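PDB 1AEP: apolipophorin-3b from Locusta migratoria, which helps load diacylglycerol into the hemolymph lipoprotein lipophorin by covering its expanding hydrophobic surface, supporting lipid transport during insect flight. Local coordinates for residues V11-L25 against A138-I152. Sequence-based numbering, arbitrary orientation.
Sequences VQQLNHTIVNAAHEL and AEKTKEAAANLQNSI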
ATOM      1  N   VAL A  11       5.793   9.967   1.624  1.00 11.32           N
ATOM      2  CA  VAL A  11       6.209   8.640   1.943  1.00 25.50           C
ATOM      3  C   VAL A  11       6.423   8.416   3.425  1.00 27.21           C
ATOM      4  O   VAL A  11       6.239   7.308   3.920  1.00 38.35           O
ATOM      5  CB  VAL A  11       7.288   8.161   1.007  1.00 11.75           C
ATOM      6  CG1 VAL A  11       7.948   6.951   1.589  1.00 10.85           C
ATOM      7  CG2 VAL A  11       6.630   7.813  -0.347  1.00  4.33           C
ATOM      8  N   GLN A  12       6.787   9.478   4.127  1.00 28.66           N
ATOM      9  CA  GLN A  12       7.023   9.375   5.548  1.00 27.01           C
ATOM     10  C   GLN A  12       5.703   9.266   6.299  1.00 20.22           C
ATOM     11  O   GLN A  12       5.538   8.530   7.273  1.00 36.58           O
ATOM     12  CB  GLN A  12       7.838  10.583   6.004  1.00 32.94           C
ATOM     13  CG  GLN A  12       9.284  10.197   6.369  1.00 92.66           C
ATOM     14  CD  GLN A  12       9.566  10.573   7.799  1.00100.00           C
ATOM     15  OE1 GLN A  12       9.956   9.712   8.613  1.00100.00           O
ATOM     16  NE2 GLN A  12       9.314  11.862   8.125  1.00 62.23           N
ATOM     17  N   GLN A  13       4.741   9.995   5.769  1.00 35.99           N
ATOM     18  CA  GLN A  13       3.430  10.003   6.323  1.00 28.43           C
ATOM     19  C   GLN A  13       2.724   8.673   6.072  1.00 22.26           C
ATOM     20  O   GLN A  13       1.931   8.191   6.871  1.00 22.21           O
ATOM     21  CB  GLN A  13       2.758  11.182   5.644  1.00 16.21           C
ATOM     22  CG  GLN A  13       2.782  12.496   6.443  1.00 83.59           C
ATOM     23  CD  GLN A  13       1.875  13.534   5.800  1.00100.00           C
ATOM     24  OE1 GLN A  13       0.647  13.448   5.877  1.00100.00           O
ATOM     25  NE2 GLN A  13       2.465  14.510   5.139  1.00100.00           N
ATOM     26  N   LEU A  14       3.048   8.072   4.946  1.00 22.83           N
ATOM     27  CA  LEU A  14       2.508   6.787   4.572  1.00  8.10           C
ATOM     28  C   LEU A  14       2.924   5.712   5.569  1.00 35.56           C
ATOM     29  O   LEU A  14       2.123   4.903   6.049  1.00 22.00           O
ATOM     30  CB  LEU A  14       3.257   6.459   3.307  1.00 20.36           C
ATOM     31  CG  LEU A  14       2.476   5.686   2.303  1.00  5.66           C
ATOM     32  CD1 LEU A  14       2.923   6.185   0.958  1.00 44.61           C
ATOM     33  CD2 LEU A  14       2.904   4.280   2.457  1.00 50.88           C
ATOM     34  N   ASN A  15       4.212   5.735   5.862  1.00 10.27           N
ATOM     35  CA  ASN A  15       4.851   4.810   6.764  1.00 19.42           C
ATOM     36  C   ASN A  15       4.215   4.820   8.132  1.00  8.22           C
ATOM     37  O   ASN A  15       3.894   3.777   8.714  1.00 35.68           O
ATOM     38  CB  ASN A  15       6.341   5.219   6.798  1.00 29.18           C
ATOM     39  CG  ASN A  15       7.201   4.666   7.927  1.00  7.09           C
ATOM     40  OD1 ASN A  15       7.079   5.079   9.090  1.00 60.36           O
ATOM     41  ND2 ASN A  15       8.124   3.742   7.584  1.00 28.78           N
ATOM     42  N   HIS A  16       4.054   6.003   8.663  1.00 23.01           N
ATOM     43  CA  HIS A  16       3.461   6.068   9.963  1.00 13.92           C
ATOM     44  C   HIS A  16       2.093   5.429   9.911  1.00 11.19           C
ATOM     45  O   HIS A  16       1.733   4.595  10.746  1.00 36.11           O
ATOM     46  CB  HIS A  16       3.363   7.517  10.383  1.00 13.76           C
ATOM     47  CG  HIS A  16       2.886   7.703  11.802  1.00100.00           C
ATOM     48  ND1 HIS A  16       1.738   8.444  12.095  1.00 85.12           N
ATOM     49  CD2 HIS A  16       3.393   7.235  12.988  1.00 26.26           C
ATOM     50  CE1 HIS A  16       1.580   8.423  13.421  1.00 47.81           C
ATOM     51  NE2 HIS A  16       2.563   7.714  13.979  1.00100.00           N
ATOM     52  N   THR A  17       1.351   5.850   8.908  1.00 14.88           N
ATOM     53  CA  THR A  17       0.019   5.329   8.718  1.00 11.73           C
ATOM     54  C   THR A  17       0.074   3.817   8.739  1.00 17.52           C
ATOM     55  O   THR A  17      -0.493   3.169   9.612  1.00 43.98           O
ATOM     56  CB  THR A  17      -0.639   5.853   7.407  1.00 14.04           C
ATOM     57  OG1 THR A  17      -0.772   7.240   7.467  1.00 35.14           O
ATOM     58  CG2 THR A  17      -2.011   5.216   7.157  1.00 28.10           C
ATOM     59  N   ILE A  18       0.792   3.269   7.785  1.00  2.16           N
ATOM     60  CA  ILE A  18       0.918   1.820   7.689  1.00 27.31           C
ATOM     61  C   ILE A  18       1.307   1.133   8.997  1.00  7.17           C
ATOM     62  O   ILE A  18       0.707   0.126   9.379  1.00 46.58           O
ATOM     63  CB  ILE A  18       1.885   1.419   6.587  1.00  4.88           C
ATOM     64  CG1 ILE A  18       1.424   1.977   5.234  1.00 15.94           C
ATOM     65  CG2 ILE A  18       2.027  -0.073   6.559  1.00 40.34           C
ATOM     66  CD1 ILE A  18       2.034   1.262   4.043  1.00 26.28           C
ATOM     67  N   VAL A  19       2.329   1.662   9.660  1.00 23.44           N
ATOM     68  CA  VAL A  19       2.784   1.038  10.887  1.00 14.83           C
ATOM     69  C   VAL A  19       1.665   0.804  11.902  1.00 25.32           C
ATOM     70  O   VAL A  19       1.529  -0.280  12.479  1.00 44.81           O
ATOM     71  CB  VAL A  19       3.918   1.821  11.502  1.00 36.24           C
ATOM     72  CG1 VAL A  19       4.049   1.404  12.959  1.00 53.31           C
ATOM     73  CG2 VAL A  19       5.203   1.552  10.727  1.00 10.61           C
ATOM     74  N   ASN A  20       0.890   1.854  12.129  1.00 22.80           N
ATOM     75  CA  ASN A  20      -0.230   1.854  13.046  1.00 25.01           C
ATOM     76  C   ASN A  20      -1.314   0.845  12.639  1.00 16.52           C
ATOM     77  O   ASN A  20      -1.664  -0.046  13.414  1.00 29.28           O
ATOM     78  CB  ASN A  20      -0.738   3.309  12.993  1.00  8.88           C
ATOM     79  CG  ASN A  20       0.123   4.233  13.827  1.00 26.11           C
ATOM     80  OD1 ASN A  20       0.982   3.794  14.606  1.00 25.84           O
ATOM     81  ND2 ASN A  20      -0.197   5.509  13.738  1.00 35.70           N
ATOM     82  N   ALA A  21      -1.786   0.982  11.382  1.00 23.75           N
ATOM     83  CA  ALA A  21      -2.755   0.100  10.751  1.00 29.28           C
ATOM     84  C   ALA A  21      -2.395  -1.338  11.036  1.00 20.49           C
ATOM     85  O   ALA A  21      -3.221  -2.116  11.479  1.00 44.21           O
ATOM     86  CB  ALA A  21      -2.790   0.293   9.221  1.00  4.85           C
ATOM     87  N   ALA A  22      -1.128  -1.681  10.820  1.00 35.55           N
ATOM     88  CA  ALA A  22      -0.671  -3.029  11.114  1.00 23.30           C
ATOM     89  C   ALA A  22      -0.788  -3.418  12.590  1.00 26.73           C
ATOM     90  O   ALA A  22      -1.169  -4.540  12.894  1.00 56.08           O
ATOM     91  CB  ALA A  22       0.674  -3.313  10.530  1.00 16.51           C
ATOM     92  N   HIS A  23      -0.485  -2.481  13.501  1.00 18.02           N
ATOM     93  CA  HIS A  23      -0.598  -2.751  14.928  1.00 33.51           C
ATOM     94  C   HIS A  23      -1.996  -3.267  15.248  1.00 26.23           C
ATOM     95  O   HIS A  23      -2.175  -4.255  15.963  1.00100.00           O
ATOM     96  CB  HIS A  23      -0.358  -1.471  15.812  1.00 10.07           C
ATOM     97  CG  HIS A  23      -0.302  -1.648  17.335  1.00100.00           C
ATOM     98  ND1 HIS A  23       0.829  -2.161  17.981  1.00 94.39           N
ATOM     99  CD2 HIS A  23      -1.235  -1.377  18.326  1.00 33.42           C
ATOM    100  CE1 HIS A  23       0.568  -2.200  19.303  1.00 47.90           C
ATOM    101  NE2 HIS A  23      -0.667  -1.741  19.550  1.00 72.03           N
ATOM    102  N   GLU A  24      -2.990  -2.545  14.717  1.00 24.34           N
ATOM    103  CA  GLU A  24      -4.418  -2.806  14.878  1.00 42.18           C
ATOM    104  C   GLU A  24      -4.930  -4.105  14.336  1.00 16.99           C
ATOM    105  O   GLU A  24      -5.920  -4.634  14.835  1.00 65.14           O
ATOM    106  CB  GLU A  24      -5.269  -1.640  14.392  1.00 18.61           C
ATOM    107  CG  GLU A  24      -5.366  -0.590  15.502  1.00 31.08           C
ATOM    108  CD  GLU A  24      -6.757  -0.094  15.608  1.00100.00           C
ATOM    109  OE1 GLU A  24      -7.569  -0.996  16.137  1.00 69.84           O
ATOM    110  OE2 GLU A  24      -7.095   1.011  15.250  1.00100.00           O
ATOM    111  N   LEU A  25      -4.248  -4.592  13.303  1.00 45.25           N
ATOM    112  CA  LEU A  25      -4.617  -5.837  12.702  1.00 12.63           C
ATOM    113  C   LEU A  25      -4.797  -6.907  13.774  1.00 71.16           C
ATOM    114  O   LEU A  25      -5.740  -7.702  13.731  1.00 41.17           O
ATOM    115  CB  LEU A  25      -3.574  -6.338  11.729  1.00 47.34           C
ATOM    116  CG  LEU A  25      -4.105  -6.096  10.323  1.00  5.19           C
ATOM    117  CD1 LEU A  25      -5.164  -5.036  10.376  1.00 28.79           C
ATOM    118  CD2 LEU A  25      -2.900  -5.795   9.433  1.00 73.51           C
ATOM    119  N   ALA A 138       1.036   8.323  -3.769  1.00 16.12           N
ATOM    120  CA  ALA A 138       1.423   8.131  -2.396  1.00  9.13           C
ATOM    121  C   ALA A 138       0.277   8.474  -1.479  1.00 10.86           C
ATOM    122  O   ALA A 138       0.091   7.833  -0.467  1.00 23.82           O
ATOM    123  CB  ALA A 138       2.698   8.837  -2.005  1.00 15.33           C
ATOM    124  N   GLU A 139      -0.497   9.480  -1.886  1.00 24.75           N
ATOM    125  CA  GLU A 139      -1.617   9.924  -1.104  1.00 16.90           C
ATOM    126  C   GLU A 139      -2.725   8.901  -1.091  1.00 29.45           C
ATOM    127  O   GLU A 139      -3.337   8.626  -0.058  1.00 22.68           O
ATOM    128  CB  GLU A 139      -2.114  11.270  -1.603  1.00 26.54           C
ATOM    129  CG  GLU A 139      -1.490  12.400  -0.763  1.00100.00           C
ATOM    130  CD  GLU A 139      -1.441  13.700  -1.500  1.00 67.38           C
ATOM    131  OE1 GLU A 139      -2.218  13.965  -2.393  1.00100.00           O
ATOM    132  OE2 GLU A 139      -0.485  14.497  -1.091  1.00 81.76           O
ATOM    133  N   LYS A 140      -2.964   8.334  -2.276  1.00 18.05           N
ATOM    134  CA  LYS A 140      -3.976   7.305  -2.461  1.00  7.46           C
ATOM    135  C   LYS A 140      -3.649   6.066  -1.653  1.00  9.08           C
ATOM    136  O   LYS A 140      -4.545   5.384  -1.179  1.00 41.92           O
ATOM    137  CB  LYS A 140      -4.090   6.860  -3.891  1.00 35.13           C
ATOM    138  CG  LYS A 140      -4.892   7.812  -4.739  1.00 21.37           C
ATOM    139  CD  LYS A 140      -5.793   7.038  -5.668  1.00 93.57           C
ATOM    140  CE  LYS A 140      -6.077   7.784  -6.959  1.00100.00           C
ATOM    141  NZ  LYS A 140      -7.117   7.134  -7.775  1.00100.00           N
ATOM    142  N   THR A 141      -2.362   5.766  -1.512  1.00 24.09           N
ATOM    143  CA  THR A 141      -1.932   4.620  -0.740  1.00 11.18           C
ATOM    144  C   THR A 141      -2.135   4.881   0.759  1.00  8.29           C
ATOM    145  O   THR A 141      -2.545   4.007   1.527  1.00 23.02           O
ATOM    146  CB  THR A 141      -0.473   4.263  -1.134  1.00 19.83           C
ATOM    147  OG1 THR A 141      -0.376   4.159  -2.543  1.00 16.05           O
ATOM    148  CG2 THR A 141      -0.007   2.981  -0.465  1.00 23.44           C
ATOM    149  N   LYS A 142      -1.847   6.117   1.184  1.00 11.77           N
ATOM    150  CA  LYS A 142      -2.015   6.553   2.560  1.00  1.22           C
ATOM    151  C   LYS A 142      -3.476   6.409   2.986  1.00  9.02           C
ATOM    152  O   LYS A 142      -3.769   5.849   4.050  1.00 38.70           O
ATOM    153  CB  LYS A 142      -1.615   7.991   2.582  1.00 30.16           C
ATOM    154  CG  LYS A 142      -1.196   8.417   3.937  1.00  5.64           C
ATOM    155  CD  LYS A 142      -1.968   9.614   4.398  1.00 35.54           C
ATOM    156  CE  LYS A 142      -1.115  10.863   4.535  1.00 64.72           C
ATOM    157  NZ  LYS A 142      -1.448  11.574   5.766  1.00 85.29           N
ATOM    158  N   GLU A 143      -4.389   6.882   2.108  1.00 13.46           N
ATOM    159  CA  GLU A 143      -5.846   6.810   2.327  1.00 11.64           C
ATOM    160  C   GLU A 143      -6.352   5.382   2.461  1.00  6.90           C
ATOM    161  O   GLU A 143      -7.150   5.061   3.352  1.00 28.08           O
ATOM    162  CB  GLU A 143      -6.712   7.606   1.315  1.00 13.56           C
ATOM    163  CG  GLU A 143      -8.180   7.952   1.796  1.00 25.26           C
ATOM    164  CD  GLU A 143      -8.335   8.754   3.069  1.00100.00           C
ATOM    165  OE1 GLU A 143      -7.282   9.554   3.306  1.00 34.01           O
ATOM    166  OE2 GLU A 143      -9.327   8.619   3.820  1.00 54.44           O
ATOM    167  N   ALA A 144      -5.894   4.523   1.556  1.00  8.19           N
ATOM    168  CA  ALA A 144      -6.279   3.144   1.589  1.00 15.15           C
ATOM    169  C   ALA A 144      -5.950   2.572   2.956  1.00 22.14           C
ATOM    170  O   ALA A 144      -6.786   1.963   3.612  1.00 37.69           O
ATOM    171  CB  ALA A 144      -5.553   2.400   0.495  1.00  1.75           C
ATOM    172  N   ALA A 145      -4.720   2.811   3.410  1.00  9.04           N
ATOM    173  CA  ALA A 145      -4.256   2.366   4.715  1.00 22.35           C
ATOM    174  C   ALA A 145      -4.976   3.060   5.884  1.00  1.00           C
ATOM    175  O   ALA A 145      -5.179   2.446   6.931  1.00 25.07           O
ATOM    176  CB  ALA A 145      -2.735   2.556   4.834  1.00  1.29           C
ATOM    177  N   ALA A 146      -5.350   4.338   5.766  1.00 23.38           N
ATOM    178  CA  ALA A 146      -6.067   4.968   6.865  1.00  9.64           C
ATOM    179  C   ALA A 146      -7.470   4.380   6.952  1.00 24.39           C
ATOM    180  O   ALA A 146      -7.996   4.103   8.021  1.00 34.10           O
ATOM    181  CB  ALA A 146      -6.205   6.441   6.625  1.00  5.16           C
ATOM    182  N   ASN A 147      -8.074   4.169   5.787  1.00 13.63           N
ATOM    183  CA  ASN A 147      -9.395   3.612   5.691  1.00  6.75           C
ATOM    184  C   ASN A 147      -9.466   2.273   6.355  1.00  4.69           C
ATOM    185  O   ASN A 147     -10.379   2.004   7.136  1.00 36.59           O
ATOM    186  CB  ASN A 147      -9.747   3.422   4.254  1.00 17.78           C
ATOM    187  CG  ASN A 147     -10.451   4.650   3.750  1.00 24.37           C
ATOM    188  OD1 ASN A 147     -10.822   4.708   2.583  1.00100.00           O
ATOM    189  ND2 ASN A 147     -10.611   5.647   4.633  1.00 40.83           N
ATOM    190  N   LEU A 148      -8.487   1.437   6.035  1.00 19.30           N
ATOM    191  CA  LEU A 148      -8.389   0.115   6.615  1.00 21.27           C
ATOM    192  C   LEU A 148      -8.359   0.217   8.118  1.00 14.65           C
ATOM    193  O   LEU A 148      -9.095  -0.440   8.847  1.00 36.05           O
ATOM    194  CB  LEU A 148      -7.081  -0.540   6.162  1.00 14.34           C
ATOM    195  CG  LEU A 148      -6.986  -2.052   6.376  1.00 12.56           C
ATOM    196  CD1 LEU A 148      -6.708  -2.617   5.017  1.00 33.57           C
ATOM    197  CD2 LEU A 148      -5.783  -2.272   7.217  1.00 30.47           C
ATOM    198  N   GLN A 149      -7.498   1.075   8.599  1.00 25.29           N
ATOM    199  CA  GLN A 149      -7.407   1.235  10.009  1.00 11.17           C
ATOM    200  C   GLN A 149      -8.718   1.670  10.643  1.00 13.17           C
ATOM    201  O   GLN A 149      -9.145   1.109  11.642  1.00 20.85           O
ATOM    202  CB  GLN A 149      -6.366   2.276  10.228  1.00 14.02           C
ATOM    203  CG  GLN A 149      -6.313   2.634  11.674  1.00 20.37           C
ATOM    204  CD  GLN A 149      -5.053   3.381  11.961  1.00 47.82           C
ATOM    205  OE1 GLN A 149      -4.340   3.808  11.029  1.00 66.75           O
ATOM    206  NE2 GLN A 149      -4.787   3.495  13.252  1.00 35.16           N
ATOM    207  N   ASN A 150      -9.365   2.678  10.046  1.00 27.33           N
ATOM    208  CA  ASN A 150     -10.644   3.131  10.562  1.00 15.01           C
ATOM    209  C   ASN A 150     -11.605   1.965  10.742  1.00 17.42           C
ATOM    210  O   ASN A 150     -12.347   1.872  11.715  1.00 40.38           O
ATOM    211  CB  ASN A 150     -11.264   4.144   9.592  1.00 13.82           C
ATOM    212  CG  ASN A 150     -10.611   5.508   9.701  1.00  8.09           C
ATOM    213  OD1 ASN A 150      -9.775   5.751  10.591  1.00 18.51           O
ATOM    214  ND2 ASN A 150     -10.975   6.384   8.798  1.00 10.15           N
ATOM    215  N   SER A 151     -11.556   1.025   9.792  1.00 16.52           N
ATOM    216  CA  SER A 151     -12.401  -0.160   9.843  1.00 17.97           C
ATOM    217  C   SER A 151     -12.081  -1.120  11.012  1.00 20.36           C
ATOM    218  O   SER A 151     -12.959  -1.510  11.777  1.00 58.41           O
ATOM    219  CB  SER A 151     -12.420  -0.869   8.479  1.00  8.38           C
ATOM    220  OG  SER A 151     -12.621   0.108   7.457  1.00 35.61           O
ATOM    221  N   ILE A 152     -10.810  -1.504  11.130  1.00 33.97           N
ATOM    222  CA  ILE A 152     -10.390  -2.397  12.185  1.00 17.80           C
ATOM    223  C   ILE A 152     -10.693  -1.813  13.531  1.00 14.53           C
ATOM    224  O   ILE A 152     -10.806  -2.511  14.532  1.00 74.67           O
ATOM    225  CB  ILE A 152      -8.934  -2.768  12.022  1.00 45.27           C
ATOM    226  CG1 ILE A 152      -8.911  -3.694  10.845  1.00 19.25           C
ATOM    227  CG2 ILE A 152      -8.286  -3.456  13.211  1.00 26.98           C
ATOM    228  CD1 ILE A 152      -7.726  -3.352   9.957  1.00100.00           C
TER
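With CG anti to its backbone N (chi1 173°) and the rest of its chain extended, Gln149 reaches across to helix 7-25 and enters as a knob into the hole formed by Thr17, Asn20, Ala21 and Glu24. In this five-helix bundle the first and last helices lie side by side and nearly parallel; the axes of 11-25 and 138-152 come within 8.9 Å at 23°. The Gln149 amide stands steeply to the Glu24 carboxylate, with NE2 3.9 Å from Glu24 OE2, too far for a hydrogen bond. Ala21, with only a methyl, lets its CA come within 4.8 Å of Gln149 CA. One turn earlier, Thr17 lays CG2 against Ala145 CB at 3.6 Å, while its OG1 bonds back to Gln13 O, which also accepts Thr17 N from the opposite face. Toward the bundle interior, Leu14 CD1 rests on Ala138 CB (4.0 Å), and Thr141 touches Ile52 and Trp112 of other helices. Lys142, bent along its chain, crosses Thr17 at about a right angle and ends at the partly exposed border, where NZ donates to Gln13 OE1 at 2.8 Å, tilted 24° from the carbonyl plane.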